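Chitin oligosaccharide binding protein NagB2 (Paenibacillus sp. FPU-7, PDB 7EHU) binds chitin oligosaccharides, probably N,N'-diacetylchitobiose and N,N',N''-triacetylchitotriose, as an extracellular solute-binding protein that presumably hands them on for uptake. Local coordinates at residues A327-K330 / A331-F335; E415-V418 / E419-K423. One frame throughout, in Å; residues are numbered along the deposited sequence.

Both contacts are local: each joins successive turns of one helix, so neither closes a loop, and they follow in series along the chain without nesting or crossing. The chain first lays down strand 30-36 and helix 44-60 and, much later, strand 309-320; contact 1 belongs to helix 326-339, which packs on all three. Contact 2 lies on helix 414-430, the last helix modelled, which rests on helices 394-408 and 230-244. Their centres are about 46 Å apart and their nearest atoms about 33 Å. This separation fits the two-lobed architecture of periplasmic-binding-protein folds, in which the sugar binds between the lobes; each contact probably belongs to a different lobe.

Contact 1: residues A327-K330 / A331-F335; sequences AEKK and AVKAF
The peptide carbonyl of E328 receives V332 N in its own plane (E328 O to V332 N 2.9 Å), while the methyl V332 CG2 lies beyond the same oxygen and well out of that plane, 3.4 Å from E328 O. The amides of A331, K333 and A334 approach the carbonyls of A327, K329 and K330 tilted by 22° to 28° from the carbonyl planes. These four i to i+4 bonds run through about two turns of regular alpha-helix. The aliphatic chains of K329 and K333 pass at a slant, K329 CG 3.8 Å from K333 CE, a contact to be taken loosely because K329 is distorted at CG. K333 starts with CG beside its backbone N (chi1 -72°), which brings CG to 3.3 Å from K329 O. Lysine suits this side: its methylenes cover the backbone and its ammonium can reach outward, K333 NZ making a weak, long ion pair with E120. E328 OE1 is held by N325 N and OE2 by Q92 NE2. On the buried side small or apolar residues fit: A331 and V332 lie on L32 of strand 30-36, V332 on F320 of strand 309-320, A334 on helix 44-60. The F335 ring meets F339 with nearly parallel planes and touches L34, F320, L50 and V53.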
# COMPACT_ATOMS: atom_id res chain seq x y z
N ALA A 327 -6.64 6.24 -32.12
CA ALA A 327 -7.54 5.12 -31.82
C ALA A 327 -7.27 4.58 -30.42
O ALA A 327 -8.21 4.25 -29.68
CB ALA A 327 -7.36 4.03 -32.87
N GLU A 328 -6.00 4.46 -30.06
CA GLU A 328 -5.64 4.01 -28.72
C GLU A 328 -6.15 4.97 -27.66
O GLU A 328 -6.67 4.54 -26.63
CB GLU A 328 -4.12 3.87 -28.62
CG GLU A 328 -3.51 2.69 -29.41
CD GLU A 328 -1.99 2.70 -29.38
OE1 GLU A 328 -1.44 3.79 -29.57
OE2 GLU A 328 -1.36 1.64 -29.15
N LYS A 329 -6.03 6.27 -27.90
CA LYS A 329 -6.48 7.25 -26.90
C LYS A 329 -7.99 7.22 -26.74
O LYS A 329 -8.48 7.35 -25.62
CB LYS A 329 -5.94 8.64 -27.24
CG LYS A 329 -6.14 9.95 -26.22
CD LYS A 329 -5.42 10.89 -27.19
CE LYS A 329 -3.98 10.42 -27.11
NZ LYS A 329 -2.91 11.21 -27.73
N LYS A 330 -8.74 6.98 -27.82
CA LYS A 330 -10.19 6.81 -27.68
C LYS A 330 -10.53 5.62 -26.78
O LYS A 330 -11.44 5.70 -25.95
CB LYS A 330 -10.81 6.62 -29.05
CG LYS A 330 -12.33 6.57 -29.08
CD LYS A 330 -12.87 6.56 -30.51
CE LYS A 330 -12.01 7.43 -31.44
NZ LYS A 330 -12.10 8.92 -31.33
N ALA A 331 -9.83 4.50 -26.97
CA ALA A 331 -10.05 3.33 -26.14
C ALA A 331 -9.68 3.60 -24.69
O ALA A 331 -10.39 3.18 -23.77
CB ALA A 331 -9.26 2.15 -26.69
N VAL A 332 -8.57 4.31 -24.47
CA VAL A 332 -8.14 4.63 -23.12
C VAL A 332 -9.15 5.53 -22.44
O VAL A 332 -9.48 5.34 -21.26
CB VAL A 332 -6.73 5.26 -23.14
CG1 VAL A 332 -6.44 6.02 -21.85
CG2 VAL A 332 -5.66 4.21 -23.39
N LYS A 333 -9.65 6.54 -23.15
CA LYS A 333 -10.64 7.43 -22.55
C LYS A 333 -11.89 6.66 -22.16
O LYS A 333 -12.48 6.91 -21.11
CB LYS A 333 -10.99 8.55 -23.52
CG LYS A 333 -9.90 9.58 -23.72
CD LYS A 333 -10.45 10.88 -24.32
CE LYS A 333 -9.61 11.42 -25.47
NZ LYS A 333 -10.39 12.42 -26.26
N ALA A 334 -12.32 5.72 -23.01
CA ALA A 334 -13.50 4.91 -22.69
C ALA A 334 -13.25 4.04 -21.47
O ALA A 334 -14.15 3.87 -20.64
CB ALA A 334 -13.91 4.07 -23.91
N PHE A 335 -12.05 3.49 -21.35
CA PHE A 335 -11.72 2.71 -20.17
C PHE A 335 -11.80 3.57 -18.91
O PHE A 335 -12.39 3.16 -17.90
CB PHE A 335 -10.32 2.10 -20.28
CG PHE A 335 -9.86 1.46 -19.00
CD1 PHE A 335 -10.35 0.21 -18.62
CD2 PHE A 335 -9.01 2.12 -18.15
CE1 PHE A 335 -9.97 -0.37 -17.44
CE2 PHE A 335 -8.63 1.53 -16.94
CZ PHE A 335 -9.12 0.30 -16.58

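Contact 2: residues E415-V418 / E419-K423; sequences EKLV and EKMQK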
# COMPACT_ATOMS: atom_id res chain seq x y z
N GLU A 415 22.30 0.32 13.59
CA GLU A 415 23.26 1.37 13.30
C GLU A 415 23.85 1.21 11.89
O GLU A 415 23.99 2.19 11.15
CB GLU A 415 24.36 1.33 14.36
CG GLU A 415 23.92 1.72 15.78
CD GLU A 415 23.07 0.67 16.50
OE1 GLU A 415 23.13 -0.53 16.15
OE2 GLU A 415 22.39 1.05 17.47
N LYS A 416 24.22 -0.01 11.52
CA LYS A 416 24.77 -0.23 10.19
C LYS A 416 23.68 -0.08 9.13
O LYS A 416 23.97 0.38 8.01
CB LYS A 416 25.43 -1.62 10.13
CG LYS A 416 26.64 -1.79 11.04
CD LYS A 416 27.81 -0.92 10.64
CE LYS A 416 29.12 -1.65 10.85
NZ LYS A 416 30.21 -0.72 11.24
N LEU A 417 22.44 -0.41 9.46
CA LEU A 417 21.35 -0.19 8.51
C LEU A 417 21.23 1.29 8.15
O LEU A 417 21.16 1.64 6.97
CB LEU A 417 20.03 -0.72 9.09
CG LEU A 417 18.80 -0.54 8.18
CD1 LEU A 417 17.83 -1.70 8.33
CD2 LEU A 417 18.10 0.78 8.43
N VAL A 418 21.18 2.17 9.16
CA VAL A 418 20.95 3.57 8.82
C VAL A 418 22.16 4.15 8.09
O VAL A 418 22.01 5.03 7.24
CB VAL A 418 20.52 4.42 10.04
CG1 VAL A 418 19.13 3.98 10.57
CG2 VAL A 418 21.58 4.39 11.16
N GLU A 419 23.37 3.66 8.40
CA GLU A 419 24.57 4.09 7.67
C GLU A 419 24.47 3.70 6.19
O GLU A 419 24.74 4.52 5.30
CB GLU A 419 25.82 3.48 8.33
CG GLU A 419 27.15 3.76 7.62
CD GLU A 419 28.33 2.93 8.16
OE1 GLU A 419 28.26 1.68 8.20
OE2 GLU A 419 29.34 3.55 8.54
N LYS A 420 24.09 2.45 5.93
CA LYS A 420 23.92 1.98 4.56
C LYS A 420 22.83 2.77 3.84
O LYS A 420 22.99 3.15 2.68
CB LYS A 420 23.59 0.48 4.60
CG LYS A 420 23.37 -0.24 3.28
CD LYS A 420 22.99 -1.70 3.55
CE LYS A 420 22.49 -2.44 2.31
NZ LYS A 420 21.68 -3.68 2.64
N MET A 421 21.74 3.06 4.54
CA MET A 421 20.64 3.81 3.93
C MET A 421 21.06 5.23 3.59
O MET A 421 20.71 5.73 2.52
CB MET A 421 19.44 3.81 4.86
CG MET A 421 18.67 2.52 4.95
SD MET A 421 18.22 1.82 3.32
CE MET A 421 17.37 3.09 2.57
N GLN A 422 21.80 5.88 4.47
CA GLN A 422 22.20 7.25 4.14
C GLN A 422 23.22 7.28 3.01
O GLN A 422 23.22 8.21 2.20
CB GLN A 422 22.74 7.99 5.37
CG GLN A 422 22.87 9.50 5.17
CD GLN A 422 21.56 10.14 4.72
OE1 GLN A 422 20.49 9.76 5.18
NE2 GLN A 422 21.63 11.09 3.80
N LYS A 423 24.06 6.24 2.89
CA LYS A 423 24.99 6.17 1.77
C LYS A 423 24.22 6.11 0.45
O LYS A 423 24.51 6.86 -0.48
CB LYS A 423 25.90 4.95 1.94
CG LYS A 423 26.99 4.83 0.88
CD LYS A 423 27.89 3.61 1.14
CE LYS A 423 28.52 3.07 -0.15
NZ LYS A 423 28.50 4.05 -1.28
O HOH W 1 26.59 -0.17 6.94
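E415 to V418 accept, in turn, the backbone N-H groups of E419 to Q422, four i to i+4 bonds with N-H...O angles of 157° to 166° that mark a regular alpha-helix. K416 and E419 extend alongside each other in the same direction, K416 CD 3.6 Å from E419 OE1; ammonium and carboxylate are near, K416 NZ to E419 OE1 4.3 Å, but too far apart for a salt bridge. A water supplies a firmer link by donating to K416 O at 2.9 Å and to E419 OE1 at 2.8 Å, joining the carboxylate to a carbonyl already engaged by K420 N. E419 gets to this water by stretching out straight, CG anti to its own N (chi1 175°). Long charged residues suit this exposed strip. On the buried side L417 and M421 also lie alongside, L417 CD2 to M421 CG 3.9 Å; flexible methionine can bend to fit its neighbours. K420 NZ forms a salt bridge with E406 OE2 and a hydrogen bond with S403 OG; Q422 OE1 is hydrogen-bonded to W227 N and Q422 NE2 to D426 OD1. M421 packs on V396, T399 and L400 of helix 394-408. Buried, branched and apolar, V418 fits against L233 and F236 of helix 230-244, and L417 touches both helices.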